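Long-range contact in o-succinylbenzoate synthase (Synechococcus elongatus, PDB 2OZT), which catalyses the dehydration of a succinyl-hydroxycyclohexadiene carboxylate to 2-succinylbenzoate, a metal-dependent step on the way to phylloquinone: residues A[234-248]-A[262-275]. Numbering follows the deposited sequence.
Sequences VDRGWPGFFVIKTAL and GLEPQRLVFSSALE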
loop_
_atom_site.group_PDB
_atom_site.type_symbol
_atom_site.label_atom_id
_atom_site.label_comp_id
_atom_site.label_asym_id
_atom_site.label_seq_id
_atom_site.Cartn_x
_atom_site.Cartn_y
_atom_site.Cartn_z
ATOM N N VAL A 234 15.816 -2.610 -6.524
ATOM C CA VAL A 234 16.199 -2.069 -7.826
ATOM C C VAL A 234 17.661 -2.411 -8.108
ATOM O O VAL A 234 18.013 -2.775 -9.228
ATOM C CB VAL A 234 16.037 -0.545 -7.819
ATOM C CG1 VAL A 234 16.664 0.077 -9.030
ATOM C CG2 VAL A 234 14.519 -0.170 -7.744
ATOM N N ASP A 235 18.503 -2.229 -7.101
ATOM C CA ASP A 235 19.949 -2.410 -7.334
ATOM C C ASP A 235 20.273 -3.890 -7.492
ATOM O O ASP A 235 21.327 -4.229 -8.061
ATOM C CB ASP A 235 20.784 -1.726 -6.229
ATOM C CG ASP A 235 20.683 -0.203 -6.267
ATOM O OD1 ASP A 235 20.305 0.369 -7.308
ATOM O OD2 ASP A 235 21.009 0.419 -5.239
ATOM N N ARG A 236 19.402 -4.762 -6.984
ATOM C CA ARG A 236 19.501 -6.204 -7.252
ATOM C C ARG A 236 19.005 -6.587 -8.644
ATOM O O ARG A 236 19.065 -7.766 -9.025
ATOM C CB ARG A 236 18.677 -6.997 -6.225
ATOM C CG ARG A 236 19.395 -7.186 -4.910
ATOM C CD ARG A 236 18.447 -7.701 -3.805
ATOM N NE ARG A 236 19.191 -7.915 -2.569
ATOM C CZ ARG A 236 18.652 -8.147 -1.383
ATOM N NH1 ARG A 236 17.325 -8.209 -1.227
ATOM N NH2 ARG A 236 19.450 -8.337 -0.344
ATOM N N GLY A 237 18.466 -5.646 -9.401
ATOM C CA GLY A 237 17.919 -5.971 -10.708
ATOM C C GLY A 237 16.567 -6.651 -10.669
ATOM O O GLY A 237 16.260 -7.462 -11.532
ATOM N N TRP A 238 15.734 -6.309 -9.687
ATOM C CA TRP A 238 14.403 -6.932 -9.626
ATOM C C TRP A 238 13.674 -6.693 -10.933
ATOM O O TRP A 238 13.518 -5.555 -11.329
ATOM C CB TRP A 238 13.608 -6.336 -8.486
ATOM C CG TRP A 238 12.220 -6.933 -8.355
ATOM C CD1 TRP A 238 11.027 -6.290 -8.571
ATOM C CD2 TRP A 238 11.903 -8.265 -7.970
ATOM N NE1 TRP A 238 9.976 -7.143 -8.330
ATOM C CE2 TRP A 238 10.497 -8.378 -7.989
ATOM C CE3 TRP A 238 12.667 -9.389 -7.617
ATOM C CZ2 TRP A 238 9.828 -9.567 -7.636
ATOM C CZ3 TRP A 238 12.002 -10.589 -7.295
ATOM C CH2 TRP A 238 10.592 -10.658 -7.271
ATOM N N PRO A 239 13.227 -7.761 -11.633
ATOM C CA PRO A 239 12.554 -7.514 -12.917
ATOM C C PRO A 239 11.025 -7.436 -12.838
ATOM O O PRO A 239 10.382 -7.154 -13.849
ATOM C CB PRO A 239 12.879 -8.792 -13.720
ATOM C CG PRO A 239 12.912 -9.854 -12.645
ATOM C CD PRO A 239 13.504 -9.210 -11.414
ATOM N N GLY A 240 10.469 -7.666 -11.655
ATOM C CA GLY A 240 9.034 -7.671 -11.478
ATOM C C GLY A 240 8.435 -6.378 -10.959
ATOM O O GLY A 240 8.940 -5.259 -11.233
ATOM N N PHE A 241 7.304 -6.549 -10.289
ATOM C CA PHE A 241 6.553 -5.403 -9.792
ATOM C C PHE A 241 6.866 -5.074 -8.339
ATOM O O PHE A 241 7.371 -5.880 -7.568
ATOM C CB PHE A 241 5.050 -5.667 -9.900
ATOM C CG PHE A 241 4.559 -5.727 -11.313
ATOM C CD1 PHE A 241 3.965 -4.640 -11.925
ATOM C CD2 PHE A 241 4.697 -6.913 -12.038
ATOM C CE1 PHE A 241 3.543 -4.728 -13.250
ATOM C CE2 PHE A 241 4.235 -7.019 -13.338
ATOM C CZ PHE A 241 3.670 -5.916 -13.962
ATOM N N PHE A 242 6.584 -3.818 -7.979
ATOM C CA PHE A 242 6.779 -3.371 -6.599
ATOM C C PHE A 242 5.438 -2.812 -6.133
ATOM O O PHE A 242 4.862 -1.966 -6.830
ATOM C CB PHE A 242 7.723 -2.164 -6.597
ATOM C CG PHE A 242 9.157 -2.443 -7.029
ATOM C CD1 PHE A 242 10.151 -2.608 -6.087
ATOM C CD2 PHE A 242 9.514 -2.424 -8.381
ATOM C CE1 PHE A 242 11.492 -2.803 -6.494
ATOM C CE2 PHE A 242 10.851 -2.614 -8.767
ATOM C CZ PHE A 242 11.811 -2.799 -7.818
ATOM N N VAL A 243 4.927 -3.308 -5.016
ATOM C CA VAL A 243 3.671 -2.768 -4.466
ATOM C C VAL A 243 4.080 -1.703 -3.429
ATOM O O VAL A 243 4.689 -2.025 -2.406
ATOM C CB VAL A 243 2.831 -3.881 -3.820
ATOM C CG1 VAL A 243 1.529 -3.316 -3.247
ATOM C CG2 VAL A 243 2.538 -4.993 -4.860
ATOM N N ILE A 244 3.808 -0.436 -3.734
ATOM C CA ILE A 244 4.271 0.676 -2.906
ATOM C C ILE A 244 3.172 1.125 -1.963
ATOM O O ILE A 244 2.062 1.485 -2.423
ATOM C CB ILE A 244 4.599 1.872 -3.825
ATOM C CG1 ILE A 244 5.688 1.533 -4.855
ATOM C CG2 ILE A 244 5.018 3.118 -2.990
ATOM C CD1 ILE A 244 7.026 1.058 -4.243
ATOM N N LYS A 245 3.469 1.087 -0.662
ATOM C CA LYS A 245 2.549 1.653 0.337
ATOM C C LYS A 245 3.051 3.031 0.693
ATOM O O LYS A 245 3.928 3.202 1.532
ATOM C CB LYS A 245 2.500 0.808 1.620
ATOM C CG LYS A 245 1.740 -0.532 1.461
ATOM C CD LYS A 245 2.425 -1.614 0.566
ATOM C CE LYS A 245 3.803 -2.043 1.064
ATOM N NZ LYS A 245 4.349 -3.115 0.076
ATOM N N THR A 246 2.507 4.016 -0.021
ATOM C CA THR A 246 3.052 5.369 0.068
ATOM C C THR A 246 3.074 5.895 1.513
ATOM O O THR A 246 4.021 6.601 1.893
ATOM C CB THR A 246 2.283 6.259 -0.859
ATOM O OG1 THR A 246 2.392 5.772 -2.199
ATOM C CG2 THR A 246 2.798 7.710 -0.872
ATOM N N ALA A 247 2.062 5.552 2.298
ATOM C CA ALA A 247 2.011 6.068 3.669
ATOM C C ALA A 247 3.133 5.526 4.538
ATOM O O ALA A 247 3.441 6.096 5.604
ATOM C CB ALA A 247 0.647 5.742 4.290
ATOM N N LEU A 248 3.726 4.385 4.121
ATOM C CA LEU A 248 4.777 3.740 4.927
ATOM C C LEU A 248 6.194 3.952 4.404
ATOM O O LEU A 248 7.161 3.536 5.031
ATOM C CB LEU A 248 4.565 2.212 4.973
ATOM C CG LEU A 248 3.158 1.756 5.311
ATOM C CD1 LEU A 248 3.136 0.184 5.357
ATOM C CD2 LEU A 248 2.707 2.387 6.667
ATOM N N GLY A 262 16.563 4.268 -11.656
ATOM C CA GLY A 262 16.298 2.949 -12.265
ATOM C C GLY A 262 14.932 2.294 -12.081
ATOM O O GLY A 262 14.663 1.224 -12.637
ATOM N N LEU A 263 14.043 2.917 -11.315
ATOM C CA LEU A 263 12.752 2.292 -11.066
ATOM C C LEU A 263 11.798 2.589 -12.207
ATOM O O LEU A 263 11.682 3.723 -12.654
ATOM C CB LEU A 263 12.218 2.824 -9.736
ATOM C CG LEU A 263 10.927 2.241 -9.205
ATOM C CD1 LEU A 263 11.078 0.747 -8.812
ATOM C CD2 LEU A 263 10.512 3.040 -7.992
ATOM N N GLU A 264 11.129 1.551 -12.712
ATOM C CA GLU A 264 10.193 1.739 -13.836
ATOM C C GLU A 264 8.768 2.060 -13.377
ATOM O O GLU A 264 8.178 1.277 -12.623
ATOM C CB GLU A 264 10.123 0.455 -14.656
ATOM C CG GLU A 264 11.435 0.087 -15.334
ATOM C CD GLU A 264 11.773 1.019 -16.469
ATOM O OE1 GLU A 264 10.861 1.702 -17.000
ATOM O OE2 GLU A 264 12.966 1.074 -16.842
ATOM N N PRO A 265 8.201 3.197 -13.828
ATOM C CA PRO A 265 6.823 3.522 -13.430
ATOM C C PRO A 265 5.832 2.410 -13.722
ATOM O O PRO A 265 4.912 2.160 -12.949
ATOM C CB PRO A 265 6.489 4.792 -14.270
ATOM C CG PRO A 265 7.837 5.391 -14.579
ATOM C CD PRO A 265 8.819 4.254 -14.664
ATOM N N GLN A 266 5.984 1.710 -14.850
ATOM C CA GLN A 266 5.056 0.635 -15.217
ATOM C C GLN A 266 5.117 -0.560 -14.275
ATOM O O GLN A 266 4.204 -1.357 -14.278
ATOM C CB GLN A 266 5.345 0.229 -16.674
ATOM C CG GLN A 266 4.350 -0.795 -17.313
ATOM C CD GLN A 266 4.596 -2.227 -16.935
ATOM O OE1 GLN A 266 5.734 -2.625 -16.597
ATOM N NE2 GLN A 266 3.522 -3.042 -16.968
ATOM N N ARG A 267 6.180 -0.670 -13.485
ATOM C CA ARG A 267 6.280 -1.785 -12.546
ATOM C C ARG A 267 5.716 -1.470 -11.151
ATOM O O ARG A 267 5.815 -2.286 -10.249
ATOM C CB ARG A 267 7.743 -2.244 -12.451
ATOM C CG ARG A 267 8.223 -3.015 -13.714
ATOM C CD ARG A 267 7.372 -4.211 -13.980
ATOM N NE ARG A 267 8.124 -5.228 -14.703
ATOM C CZ ARG A 267 7.778 -5.751 -15.879
ATOM N NH1 ARG A 267 6.654 -5.386 -16.488
ATOM N NH2 ARG A 267 8.558 -6.667 -16.442
ATOM N N LEU A 268 5.150 -0.270 -10.956
ATOM C CA LEU A 268 4.553 0.117 -9.648
ATOM C C LEU A 268 3.060 -0.177 -9.560
ATOM O O LEU A 268 2.296 0.072 -10.506
ATOM C CB LEU A 268 4.749 1.622 -9.381
ATOM C CG LEU A 268 6.195 2.098 -9.422
ATOM C CD1 LEU A 268 6.224 3.528 -8.943
ATOM C CD2 LEU A 268 7.143 1.224 -8.576
ATOM N N VAL A 269 2.672 -0.621 -8.367
ATOM C CA VAL A 269 1.260 -0.725 -7.995
ATOM C C VAL A 269 1.140 -0.027 -6.640
ATOM O O VAL A 269 1.854 -0.364 -5.697
ATOM C CB VAL A 269 0.838 -2.204 -7.851
ATOM C CG1 VAL A 269 -0.595 -2.300 -7.300
ATOM C CG2 VAL A 269 0.898 -2.882 -9.236
ATOM N N PHE A 270 0.265 0.979 -6.559
ATOM C CA PHE A 270 0.118 1.672 -5.301
ATOM C C PHE A 270 -1.003 1.093 -4.453
ATOM O O PHE A 270 -2.099 0.897 -4.949
ATOM C CB PHE A 270 -0.193 3.150 -5.602
ATOM C CG PHE A 270 0.945 3.887 -6.249
ATOM C CD1 PHE A 270 1.873 4.531 -5.464
ATOM C CD2 PHE A 270 1.057 3.974 -7.633
ATOM C CE1 PHE A 270 2.975 5.214 -6.052
ATOM C CE2 PHE A 270 2.141 4.619 -8.236
ATOM C CZ PHE A 270 3.065 5.275 -7.429
ATOM N N SER A 271 -0.703 0.834 -3.177
ATOM C CA SER A 271 -1.659 0.177 -2.297
ATOM C C SER A 271 -1.793 0.781 -0.943
ATOM O O SER A 271 -1.004 1.664 -0.532
ATOM C CB SER A 271 -1.295 -1.308 -2.168
ATOM O OG SER A 271 -0.229 -1.482 -1.285
ATOM N N SER A 272 -2.865 0.350 -0.281
ATOM C CA SER A 272 -3.219 0.871 1.040
ATOM C C SER A 272 -2.558 0.159 2.195
ATOM O O SER A 272 -2.380 -1.058 2.180
ATOM C CB SER A 272 -4.730 0.771 1.231
ATOM O OG SER A 272 -5.101 1.233 2.531
ATOM N N ALA A 273 -2.179 0.905 3.218
ATOM C CA ALA A 273 -1.693 0.351 4.486
ATOM C C ALA A 273 -2.786 0.539 5.553
ATOM O O ALA A 273 -2.467 0.728 6.739
ATOM C CB ALA A 273 -0.452 1.111 4.921
ATOM N N LEU A 274 -4.057 0.504 5.135
ATOM C CA LEU A 274 -5.192 0.734 6.058
ATOM C C LEU A 274 -5.007 2.019 6.837
ATOM O O LEU A 274 -5.148 2.079 8.078
ATOM C CB LEU A 274 -5.387 -0.476 7.003
ATOM C CG LEU A 274 -5.688 -1.810 6.315
ATOM C CD1 LEU A 274 -5.871 -2.864 7.407
ATOM C CD2 LEU A 274 -6.917 -1.734 5.417
ATOM N N GLU A 275 -4.687 3.064 6.087
ATOM C CA GLU A 275 -4.494 4.400 6.651
ATOM C C GLU A 275 -5.817 5.171 6.597
ATOM O O GLU A 275 -6.790 4.730 5.993
ATOM C CB GLU A 275 -3.365 5.153 5.902
ATOM C CG GLU A 275 -3.641 5.425 4.440
ATOM C CD GLU A 275 -3.604 4.173 3.558
ATOM O OE1 GLU A 275 -4.694 3.658 3.234
ATOM O OE2 GLU A 275 -2.497 3.763 3.176
HETATM O O HOH W 1 0.314 3.719 -1.917
HETATM O O HOH W 2 -0.147 3.497 1.699
#
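Strands 241-244 and 268-270 pair in parallel as neighbours in the barrel of this enolase-superfamily enzyme, joined by a beta-alpha-beta crossover through helix 252-260. Four backbone hydrogen bonds form the ladder, the first from Phe242 N to Arg267 O (2.8 Å), the last from Ser271 N to Ile244 O. Val243 and Val269 face the barrel interior; Phe242, Ile244, Leu268 and Phe270 face the surrounding helices. There Leu263 CD1 sits over one face of the Phe242 ring, 3.7 Å from its centroid, Trp238 CD1 lies over the opposite face, and Leu268 CD2 reaches both Phe242 CB and Ile244 CG1. At the N-terminal end of the strands, Arg267 bends at chi2 (-58°), which lays its CD over the centre of the Phe241 ring, 3.9 Å from the centroid, and sends the guanidinium on to Pro239. NE (3.1 Å) and NH2 (3.2 Å) of Arg267 both grip Pro239 O side-on, in the guanidinium plane, and CZ makes an off-centre cation-pi contact with the Phe241 ring. With an alanine here, Pro239 O would lose both side-chain donors and the covered face of Phe241 would probably be left with a gap. At the other end, water 1 donates to Ile244 O and Ser271 O and accepts from Thr246 N, bridging the two segments past the end of the ladder. Ser271 OG lies 3.2 Å from Lys245 CD, alongside the bent lysine chain, whose NZ donates to Val243 O (2.7 Å) and forms a salt bridge with the metal ligand Asp221. The pairing thus probably fixes the backbone from which Lys245, the predicted proton acceptor, reaches the metal site.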